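Deoxyhypusine synthase, putative (Entamoeba histolytica, PDB 7L9R) probably acts as an NAD-dependent deoxyhypusine synthase, the transferase that makes deoxyhypusine from a lysine of the translation factor eIF5A. Local coordinates at residues Leu102-Asp116 with Phe334-Arg347. Residues are numbered along the deposited sequence; the frame is centred on the assembly and turned at random.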
ATOM      1  N   LEU B 102      -2.449 -19.031 -14.109  1.00 44.05           N
ATOM      2  CA  LEU B 102      -2.787 -19.844 -12.946  1.00 47.59           C
ATOM      3  C   LEU B 102      -4.042 -20.669 -13.166  1.00 43.88           C
ATOM      4  O   LEU B 102      -4.220 -21.697 -12.497  1.00 46.36           O
ATOM      5  CB  LEU B 102      -2.995 -18.972 -11.715  1.00 43.36           C
ATOM      6  CG  LEU B 102      -1.763 -18.474 -10.970  1.00 51.69           C
ATOM      7  CD1 LEU B 102      -2.217 -17.619  -9.783  1.00 47.57           C
ATOM      8  CD2 LEU B 102      -0.914 -19.634 -10.523  1.00 42.49           C
ATOM      9  N   ARG B 103      -4.921 -20.224 -14.065  1.00 44.07           N
ATOM     10  CA  ARG B 103      -6.118 -20.986 -14.409  1.00 47.92           C
ATOM     11  C   ARG B 103      -5.784 -22.437 -14.733  1.00 45.49           C
ATOM     12  O   ARG B 103      -6.495 -23.358 -14.316  1.00 44.13           O
ATOM     13  CB  ARG B 103      -6.816 -20.320 -15.594  1.00 44.09           C
ATOM     14  CG  ARG B 103      -8.080 -21.001 -16.046  1.00 48.92           C
ATOM     15  CD  ARG B 103      -7.838 -21.821 -17.275  1.00 51.05           C
ATOM     16  NE  ARG B 103      -9.084 -22.212 -17.911  1.00 46.22           N
ATOM     17  CZ  ARG B 103      -9.169 -22.668 -19.152  1.00 46.96           C
ATOM     18  NH1 ARG B 103      -8.091 -22.807 -19.909  1.00 49.32           N
ATOM     19  NH2 ARG B 103     -10.361 -22.988 -19.645  1.00 43.16           N
ATOM     20  N   ASP B 104      -4.691 -22.660 -15.456  1.00 45.35           N
ATOM     21  CA  ASP B 104      -4.344 -24.016 -15.853  1.00 43.69           C
ATOM     22  C   ASP B 104      -3.661 -24.777 -14.727  1.00 46.18           C
ATOM     23  O   ASP B 104      -3.813 -26.003 -14.628  1.00 43.99           O
ATOM     24  CB  ASP B 104      -3.502 -23.941 -17.119  1.00 47.21           C
ATOM     25  CG  ASP B 104      -4.178 -23.086 -18.183  1.00 54.73           C
ATOM     26  OD1 ASP B 104      -5.279 -23.468 -18.642  1.00 53.23           O
ATOM     27  OD2 ASP B 104      -3.640 -22.018 -18.534  1.00 48.11           O
ATOM     28  N   THR B 105      -2.970 -24.067 -13.834  1.00 44.91           N
ATOM     29  CA  THR B 105      -2.534 -24.681 -12.586  1.00 47.02           C
ATOM     30  C   THR B 105      -3.734 -25.151 -11.768  1.00 46.34           C
ATOM     31  O   THR B 105      -3.751 -26.286 -11.273  1.00 40.91           O
ATOM     32  CB  THR B 105      -1.677 -23.688 -11.790  1.00 52.05           C
ATOM     33  OG1 THR B 105      -0.578 -23.255 -12.600  1.00 61.60           O
ATOM     34  CG2 THR B 105      -1.141 -24.324 -10.517  1.00 48.82           C
ATOM     35  N   PHE B 106      -4.768 -24.297 -11.646  1.00 40.56           N
ATOM     36  CA  PHE B 106      -5.968 -24.673 -10.895  1.00 40.52           C
ATOM     37  C   PHE B 106      -6.661 -25.868 -11.537  1.00 43.28           C
ATOM     38  O   PHE B 106      -7.143 -26.767 -10.835  1.00 43.70           O
ATOM     39  CB  PHE B 106      -6.944 -23.489 -10.792  1.00 37.12           C
ATOM     40  CG  PHE B 106      -6.371 -22.267 -10.104  1.00 38.77           C
ATOM     41  CD1 PHE B 106      -5.352 -22.381  -9.163  1.00 35.51           C
ATOM     42  CD2 PHE B 106      -6.847 -20.997 -10.412  1.00 40.06           C
ATOM     43  CE1 PHE B 106      -4.820 -21.245  -8.536  1.00 41.55           C
ATOM     44  CE2 PHE B 106      -6.317 -19.849  -9.795  1.00 39.60           C
ATOM     45  CZ  PHE B 106      -5.304 -19.974  -8.855  1.00 36.64           C
ATOM     46  N   ARG B 107      -6.739 -25.889 -12.869  1.00 42.12           N
ATOM     47  CA  ARG B 107      -7.321 -27.041 -13.552  0.79 45.99           C
ATOM     48  C   ARG B 107      -6.592 -28.323 -13.162  1.00 48.47           C
ATOM     49  O   ARG B 107      -7.221 -29.334 -12.834  1.00 46.51           O
ATOM     50  CB  ARG B 107      -7.280 -26.823 -15.068  0.79 44.56           C
ATOM     51  CG  ARG B 107      -7.934 -27.930 -15.910  0.79 48.88           C
ATOM     52  CD  ARG B 107      -6.954 -29.046 -16.269  0.79 48.61           C
ATOM     53  NE  ARG B 107      -5.693 -28.527 -16.786  0.79 51.32           N
ATOM     54  CZ  ARG B 107      -4.569 -29.230 -16.864  0.79 55.57           C
ATOM     55  NH1 ARG B 107      -4.508 -30.488 -16.462  0.79 54.09           N
ATOM     56  NH2 ARG B 107      -3.474 -28.653 -17.354  0.79 51.27           N
ATOM     57  N   TYR B 108      -5.258 -28.290 -13.191  1.00 45.32           N
ATOM     58  CA  TYR B 108      -4.462 -29.446 -12.794  1.00 44.40           C
ATOM     59  C   TYR B 108      -4.783 -29.880 -11.365  1.00 47.18           C
ATOM     60  O   TYR B 108      -4.982 -31.073 -11.100  1.00 53.55           O
ATOM     61  CB  TYR B 108      -2.972 -29.115 -12.955  1.00 47.34           C
ATOM     62  CG  TYR B 108      -2.025 -30.118 -12.336  1.00 53.06           C
ATOM     63  CD1 TYR B 108      -1.605 -31.244 -13.046  1.00 52.19           C
ATOM     64  CD2 TYR B 108      -1.532 -29.929 -11.048  1.00 48.59           C
ATOM     65  CE1 TYR B 108      -0.731 -32.166 -12.477  1.00 54.14           C
ATOM     66  CE2 TYR B 108      -0.668 -30.831 -10.473  1.00 54.77           C
ATOM     67  CZ  TYR B 108      -0.267 -31.948 -11.190  1.00 60.46           C
ATOM     68  OH  TYR B 108       0.600 -32.838 -10.607  1.00 53.82           O
ATOM     69  N   LEU B 109      -4.838 -28.927 -10.427  1.00 42.28           N
ATOM     70  CA  LEU B 109      -5.113 -29.288  -9.036  1.00 45.46           C
ATOM     71  C   LEU B 109      -6.471 -29.968  -8.886  1.00 51.07           C
ATOM     72  O   LEU B 109      -6.608 -30.933  -8.122  1.00 49.83           O
ATOM     73  CB  LEU B 109      -5.036 -28.052  -8.143  1.00 46.48           C
ATOM     74  CG  LEU B 109      -3.661 -27.396  -8.072  1.00 44.94           C
ATOM     75  CD1 LEU B 109      -3.701 -26.174  -7.176  1.00 40.60           C
ATOM     76  CD2 LEU B 109      -2.657 -28.403  -7.563  1.00 47.57           C
ATOM     77  N   VAL B 110      -7.487 -29.477  -9.598  1.00 44.86           N
ATOM     78  CA  VAL B 110      -8.807 -30.089  -9.479  0.51 47.32           C
ATOM     79  C   VAL B 110      -8.878 -31.381 -10.287  1.00 46.22           C
ATOM     80  O   VAL B 110      -9.517 -32.348  -9.854  1.00 39.40           O
ATOM     81  CB  VAL B 110      -9.923 -29.096  -9.877  0.51 45.80           C
ATOM     82  CG1 VAL B 110      -9.798 -27.810  -9.076  0.51 43.92           C
ATOM     83  CG2 VAL B 110      -9.915 -28.800 -11.369  0.51 43.01           C
ATOM     84  N   GLU B 111      -8.217 -31.431 -11.447  1.00 50.41           N
ATOM     85  CA  GLU B 111      -8.189 -32.656 -12.242  1.00 50.94           C
ATOM     86  C   GLU B 111      -7.659 -33.826 -11.423  1.00 51.29           C
ATOM     87  O   GLU B 111      -8.154 -34.951 -11.540  1.00 49.77           O
ATOM     88  CB  GLU B 111      -7.331 -32.443 -13.493  1.00 50.12           C
ATOM     89  CG  GLU B 111      -6.953 -33.719 -14.266  1.00 52.17           C
ATOM     90  CD  GLU B 111      -6.008 -33.434 -15.442  1.00 63.62           C
ATOM     91  OE1 GLU B 111      -5.780 -32.245 -15.759  1.00 56.13           O
ATOM     92  OE2 GLU B 111      -5.480 -34.393 -16.050  1.00 70.25           O
ATOM     93  N   HIS B 112      -6.696 -33.569 -10.539  1.00 56.27           N
ATOM     94  CA  HIS B 112      -6.047 -34.632  -9.784  1.00 53.49           C
ATOM     95  C   HIS B 112      -6.522 -34.709  -8.342  1.00 55.87           C
ATOM     96  O   HIS B 112      -5.873 -35.365  -7.520  1.00 56.34           O
ATOM     97  CB  HIS B 112      -4.530 -34.460  -9.853  1.00 53.57           C
ATOM     98  CG  HIS B 112      -3.977 -34.686 -11.225  1.00 53.14           C
ATOM     99  ND1 HIS B 112      -3.806 -35.948 -11.758  1.00 56.48           N
ATOM    100  CD2 HIS B 112      -3.598 -33.816 -12.191  1.00 48.72           C
ATOM    101  CE1 HIS B 112      -3.326 -35.844 -12.985  1.00 51.22           C
ATOM    102  NE2 HIS B 112      -3.192 -34.561 -13.273  1.00 57.09           N
ATOM    103  N   LYS B 113      -7.658 -34.076  -8.031  1.00 49.86           N
ATOM    104  CA  LYS B 113      -8.291 -34.172  -6.716  1.00 48.61           C
ATOM    105  C   LYS B 113      -7.345 -33.738  -5.600  1.00 53.02           C
ATOM    106  O   LYS B 113      -7.397 -34.259  -4.483  1.00 52.07           O
ATOM    107  CB  LYS B 113      -8.817 -35.583  -6.460  1.00 50.88           C
ATOM    108  CG  LYS B 113      -9.801 -36.059  -7.502  1.00 61.53           C
ATOM    109  CD  LYS B 113     -10.384 -37.419  -7.134  1.00 64.42           C
ATOM    110  CE  LYS B 113     -11.361 -37.902  -8.198  1.00 79.27           C
ATOM    111  NZ  LYS B 113     -12.009 -39.194  -7.831  1.00 91.59           N
ATOM    112  N   CYS B 114      -6.508 -32.741  -5.898  1.00 50.79           N
ATOM    113  CA  CYS B 114      -5.587 -32.194  -4.911  1.00 51.61           C
ATOM    114  C   CYS B 114      -6.280 -31.321  -3.881  1.00 56.10           C
ATOM    115  O   CYS B 114      -5.719 -31.099  -2.801  1.00 56.77           O
ATOM    116  CB  CYS B 114      -4.500 -31.380  -5.609  1.00 54.63           C
ATOM    117  SG  CYS B 114      -3.421 -32.374  -6.643  1.00 62.11           S
ATOM    118  N   VAL B 115      -7.464 -30.795  -4.200  1.00 54.04           N
ATOM    119  CA  VAL B 115      -8.233 -29.971  -3.281  1.00 51.77           C
ATOM    120  C   VAL B 115      -9.670 -30.472  -3.262  1.00 49.14           C
ATOM    121  O   VAL B 115     -10.121 -31.184  -4.160  1.00 54.02           O
ATOM    122  CB  VAL B 115      -8.178 -28.474  -3.650  1.00 50.10           C
ATOM    123  CG1 VAL B 115      -6.732 -28.008  -3.751  1.00 41.99           C
ATOM    124  CG2 VAL B 115      -8.924 -28.210  -4.952  1.00 48.44           C
ATOM    125  N   ASP B 116     -10.389 -30.097  -2.208  1.00 57.22           N
ATOM    126  CA  ASP B 116     -11.750 -30.566  -1.988  1.00 50.87           C
ATOM    127  C   ASP B 116     -12.809 -29.509  -2.253  1.00 56.11           C
ATOM    128  O   ASP B 116     -13.924 -29.855  -2.653  1.00 53.78           O
ATOM    129  CB  ASP B 116     -11.895 -31.070  -0.552  1.00 47.94           C
ATOM    130  CG  ASP B 116     -10.899 -32.175  -0.231  1.00 63.15           C
ATOM    131  OD1 ASP B 116     -10.829 -33.157  -1.004  1.00 61.47           O
ATOM    132  OD2 ASP B 116     -10.174 -32.055   0.780  1.00 60.04           O
ATOM    133  N   PHE B 334       3.249 -19.123  -6.870  1.00 42.27           N
ATOM    134  CA  PHE B 334       2.428 -20.309  -6.644  1.00 47.48           C
ATOM    135  C   PHE B 334       2.793 -21.475  -7.558  1.00 47.77           C
ATOM    136  O   PHE B 334       2.827 -22.614  -7.059  1.00 42.74           O
ATOM    137  CB  PHE B 334       0.931 -19.982  -6.751  1.00 40.40           C
ATOM    138  CG  PHE B 334       0.040 -21.101  -6.274  1.00 41.72           C
ATOM    139  CD1 PHE B 334       0.127 -21.561  -4.964  1.00 40.27           C
ATOM    140  CD2 PHE B 334      -0.868 -21.702  -7.133  1.00 38.70           C
ATOM    141  CE1 PHE B 334      -0.678 -22.605  -4.521  1.00 44.62           C
ATOM    142  CE2 PHE B 334      -1.674 -22.740  -6.699  1.00 36.66           C
ATOM    143  CZ  PHE B 334      -1.581 -23.194  -5.390  1.00 39.04           C
ATOM    144  N   PRO B 335       3.061 -21.291  -8.862  1.00 45.33           N
ATOM    145  CA  PRO B 335       3.516 -22.451  -9.653  1.00 48.20           C
ATOM    146  C   PRO B 335       4.796 -23.051  -9.106  1.00 52.18           C
ATOM    147  O   PRO B 335       4.960 -24.278  -9.106  1.00 49.82           O
ATOM    148  CB  PRO B 335       3.707 -21.868 -11.060  1.00 42.34           C
ATOM    149  CG  PRO B 335       2.799 -20.683 -11.105  1.00 47.55           C
ATOM    150  CD  PRO B 335       2.892 -20.096  -9.712  1.00 42.93           C
ATOM    151  N   LEU B 336       5.695 -22.208  -8.592  1.00 46.97           N
ATOM    152  CA  LEU B 336       6.898 -22.716  -7.946  1.00 43.38           C
ATOM    153  C   LEU B 336       6.545 -23.539  -6.715  1.00 49.99           C
ATOM    154  O   LEU B 336       7.139 -24.598  -6.473  1.00 52.62           O
ATOM    155  CB  LEU B 336       7.817 -21.553  -7.574  1.00 45.08           C
ATOM    156  CG  LEU B 336       8.176 -20.567  -8.698  1.00 58.03           C
ATOM    157  CD1 LEU B 336       9.250 -19.568  -8.234  1.00 58.17           C
ATOM    158  CD2 LEU B 336       8.594 -21.267 -10.003  1.00 51.57           C
ATOM    159  N   ILE B 337       5.580 -23.065  -5.921  1.00 45.82           N
ATOM    160  CA  ILE B 337       5.166 -23.800  -4.731  1.00 48.24           C
ATOM    161  C   ILE B 337       4.505 -25.118  -5.118  1.00 46.65           C
ATOM    162  O   ILE B 337       4.741 -26.155  -4.488  1.00 50.53           O
ATOM    163  CB  ILE B 337       4.244 -22.924  -3.859  1.00 48.60           C
ATOM    164  CG1 ILE B 337       5.053 -21.806  -3.191  1.00 49.86           C
ATOM    165  CG2 ILE B 337       3.508 -23.758  -2.818  1.00 37.76           C
ATOM    166  CD1 ILE B 337       4.199 -20.762  -2.478  1.00 47.35           C
ATOM    167  N   VAL B 338       3.670 -25.097  -6.161  1.00 46.34           N
ATOM    168  CA  VAL B 338       3.024 -26.320  -6.633  1.00 47.36           C
ATOM    169  C   VAL B 338       4.064 -27.366  -7.018  1.00 48.96           C
ATOM    170  O   VAL B 338       3.923 -28.551  -6.694  1.00 50.57           O
ATOM    171  CB  VAL B 338       2.082 -25.992  -7.808  1.00 48.85           C
ATOM    172  CG1 VAL B 338       1.684 -27.260  -8.562  1.00 42.50           C
ATOM    173  CG2 VAL B 338       0.846 -25.252  -7.301  1.00 42.20           C
ATOM    174  N   SER B 339       5.141 -26.941  -7.681  1.00 44.97           N
ATOM    175  CA  SER B 339       6.159 -27.889  -8.124  1.00 49.46           C
ATOM    176  C   SER B 339       6.861 -28.579  -6.960  1.00 55.13           C
ATOM    177  O   SER B 339       7.401 -29.676  -7.143  1.00 48.87           O
ATOM    178  CB  SER B 339       7.197 -27.189  -8.999  1.00 45.63           C
ATOM    179  OG  SER B 339       8.071 -26.410  -8.204  1.00 51.97           O
ATOM    180  N   LYS B 340       6.858 -27.969  -5.773  1.00 56.70           N
ATOM    181  CA  LYS B 340       7.474 -28.549  -4.586  1.00 53.12           C
ATOM    182  C   LYS B 340       6.456 -29.184  -3.646  1.00 54.94           C
ATOM    183  O   LYS B 340       6.842 -29.685  -2.585  1.00 53.22           O
ATOM    184  CB  LYS B 340       8.275 -27.481  -3.826  1.00 53.87           C
ATOM    185  CG  LYS B 340       9.317 -26.754  -4.674  1.00 49.06           C
ATOM    186  CD  LYS B 340      10.522 -27.628  -4.974  1.00 47.98           C
ATOM    187  CE  LYS B 340      11.547 -26.869  -5.805  1.00 49.08           C
ATOM    188  NZ  LYS B 340      12.785 -27.679  -6.044  1.00 65.31           N
ATOM    189  N   THR B 341       5.168 -29.174  -4.006  1.00 53.56           N
ATOM    190  CA  THR B 341       4.131 -29.736  -3.146  1.00 52.17           C
ATOM    191  C   THR B 341       3.170 -30.625  -3.928  1.00 54.88           C
ATOM    192  O   THR B 341       3.361 -31.843  -3.994  1.00 60.79           O
ATOM    193  CB  THR B 341       3.352 -28.624  -2.438  1.00 53.89           C
ATOM    194  OG1 THR B 341       2.833 -27.712  -3.411  1.00 46.52           O
ATOM    195  CG2 THR B 341       4.246 -27.865  -1.460  1.00 49.67           C
ATOM    196  N   PHE B 342       2.126 -30.030  -4.512  1.00 52.41           N
ATOM    197  CA  PHE B 342       1.077 -30.823  -5.150  1.00 55.80           C
ATOM    198  C   PHE B 342       1.608 -31.715  -6.265  1.00 57.88           C
ATOM    199  O   PHE B 342       1.043 -32.785  -6.517  1.00 53.82           O
ATOM    200  CB  PHE B 342      -0.014 -29.917  -5.717  1.00 49.33           C
ATOM    201  CG  PHE B 342      -0.867 -29.264  -4.678  1.00 53.07           C
ATOM    202  CD1 PHE B 342      -1.796 -30.007  -3.968  1.00 50.16           C
ATOM    203  CD2 PHE B 342      -0.777 -27.899  -4.439  1.00 53.12           C
ATOM    204  CE1 PHE B 342      -2.607 -29.409  -3.019  1.00 56.03           C
ATOM    205  CE2 PHE B 342      -1.586 -27.293  -3.489  1.00 52.72           C
ATOM    206  CZ  PHE B 342      -2.503 -28.052  -2.777  1.00 52.82           C
ATOM    207  N   ALA B 343       2.671 -31.295  -6.949  1.00 53.20           N
ATOM    208  CA  ALA B 343       3.156 -32.037  -8.105  1.00 58.12           C
ATOM    209  C   ALA B 343       4.080 -33.194  -7.738  1.00 57.65           C
ATOM    210  O   ALA B 343       4.351 -34.036  -8.599  1.00 64.81           O
ATOM    211  CB  ALA B 343       3.865 -31.089  -9.074  1.00 50.24           C
ATOM    212  N   VAL B 344       4.570 -33.257  -6.499  1.00 59.46           N
ATOM    213  CA  VAL B 344       5.461 -34.333  -6.078  1.00 65.21           C
ATOM    214  C   VAL B 344       4.960 -35.098  -4.860  1.00 65.84           C
ATOM    215  O   VAL B 344       5.374 -36.251  -4.660  1.00 70.29           O
ATOM    216  CB  VAL B 344       6.891 -33.813  -5.809  1.00 61.47           C
ATOM    217  CG1 VAL B 344       7.614 -33.528  -7.109  1.00 67.14           C
ATOM    218  CG2 VAL B 344       6.827 -32.544  -4.944  1.00 61.47           C
ATOM    219  N   THR B 345       4.099 -34.528  -4.027  1.00 67.70           N
ATOM    220  CA  THR B 345       3.710 -35.162  -2.775  1.00 69.44           C
ATOM    221  C   THR B 345       2.408 -35.921  -2.991  1.00 65.27           C
ATOM    222  O   THR B 345       1.413 -35.336  -3.428  1.00 71.44           O
ATOM    223  CB  THR B 345       3.538 -34.123  -1.667  1.00 73.72           C
ATOM    224  OG1 THR B 345       4.777 -33.435  -1.449  1.00 64.46           O
ATOM    225  CG2 THR B 345       3.113 -34.802  -0.376  1.00 70.83           C
ATOM    226  N   LYS B 346       2.415 -37.216  -2.690  1.00 71.72           N
ATOM    227  CA  LYS B 346       1.195 -38.009  -2.775  1.00 75.48           C
ATOM    228  C   LYS B 346       0.236 -37.601  -1.660  1.00 74.17           C
ATOM    229  O   LYS B 346       0.638 -37.486  -0.498  1.00 72.20           O
ATOM    230  CB  LYS B 346       1.522 -39.499  -2.681  1.00 65.15           C
ATOM    231  N   ARG B 347      -1.030 -37.380  -2.012  1.00 75.37           N
ATOM    232  CA  ARG B 347      -2.029 -36.989  -1.025  1.00 68.25           C
ATOM    233  C   ARG B 347      -2.578 -38.221  -0.316  1.00 73.76           C
ATOM    234  O   ARG B 347      -2.963 -39.201  -0.963  1.00 74.09           O
ATOM    235  CB  ARG B 347      -3.170 -36.205  -1.676  1.00 70.06           C
ATOM    236  CG  ARG B 347      -4.195 -35.725  -0.665  1.00 67.63           C
ATOM    237  CD  ARG B 347      -5.312 -34.880  -1.265  1.00 65.99           C
ATOM    238  NE  ARG B 347      -6.219 -34.458  -0.202  1.00 65.45           N
ATOM    239  CZ  ARG B 347      -7.439 -33.973  -0.382  1.00 60.57           C
ATOM    240  NH1 ARG B 347      -7.946 -33.793  -1.590  1.00 58.11           N
ATOM    241  NH2 ARG B 347      -8.185 -33.697   0.683  1.00 64.64           N
TER
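Helices 102-111 and 334-339 run side by side, their axes 11.0 Å apart and their directions 26° askew, and F334 enters as a knob the hole formed by L102, T105, F106 and L109. A flat, wide ring suits this place: with CG anti to the backbone N (chi1 -169°) it reaches across the gap, and its rim meets CD2 of L102 and CD1 of L109. The other branch of L109, CD2, turns to the next ring, 3.5 Å from F342 CG. The short cysteine side chain of C114 lets its CB close to 3.4 Å from F342 CD1, with SG oblique to the ring. K113, with positive phi, closes helix 102-111 in a Schellman motif. The long, extended chain of R347 spans the distance to this loop, and its planar guanidinium serves a carbonyl and a carboxylate at once: NH1 donates to K113 O (3.0 Å) and D116 OD1, and NH2 meets the syn lone pair of D116 OD2 at 2.6 Å. D116 OD2 also accepts from I89 N, and R347 NH2 donates to C87 O. Helix 102-111 lies against strand 87-93 of the parallel sheet, L91 packing against F106 and L109, while beside it F342 touches L65 of helix 51-66.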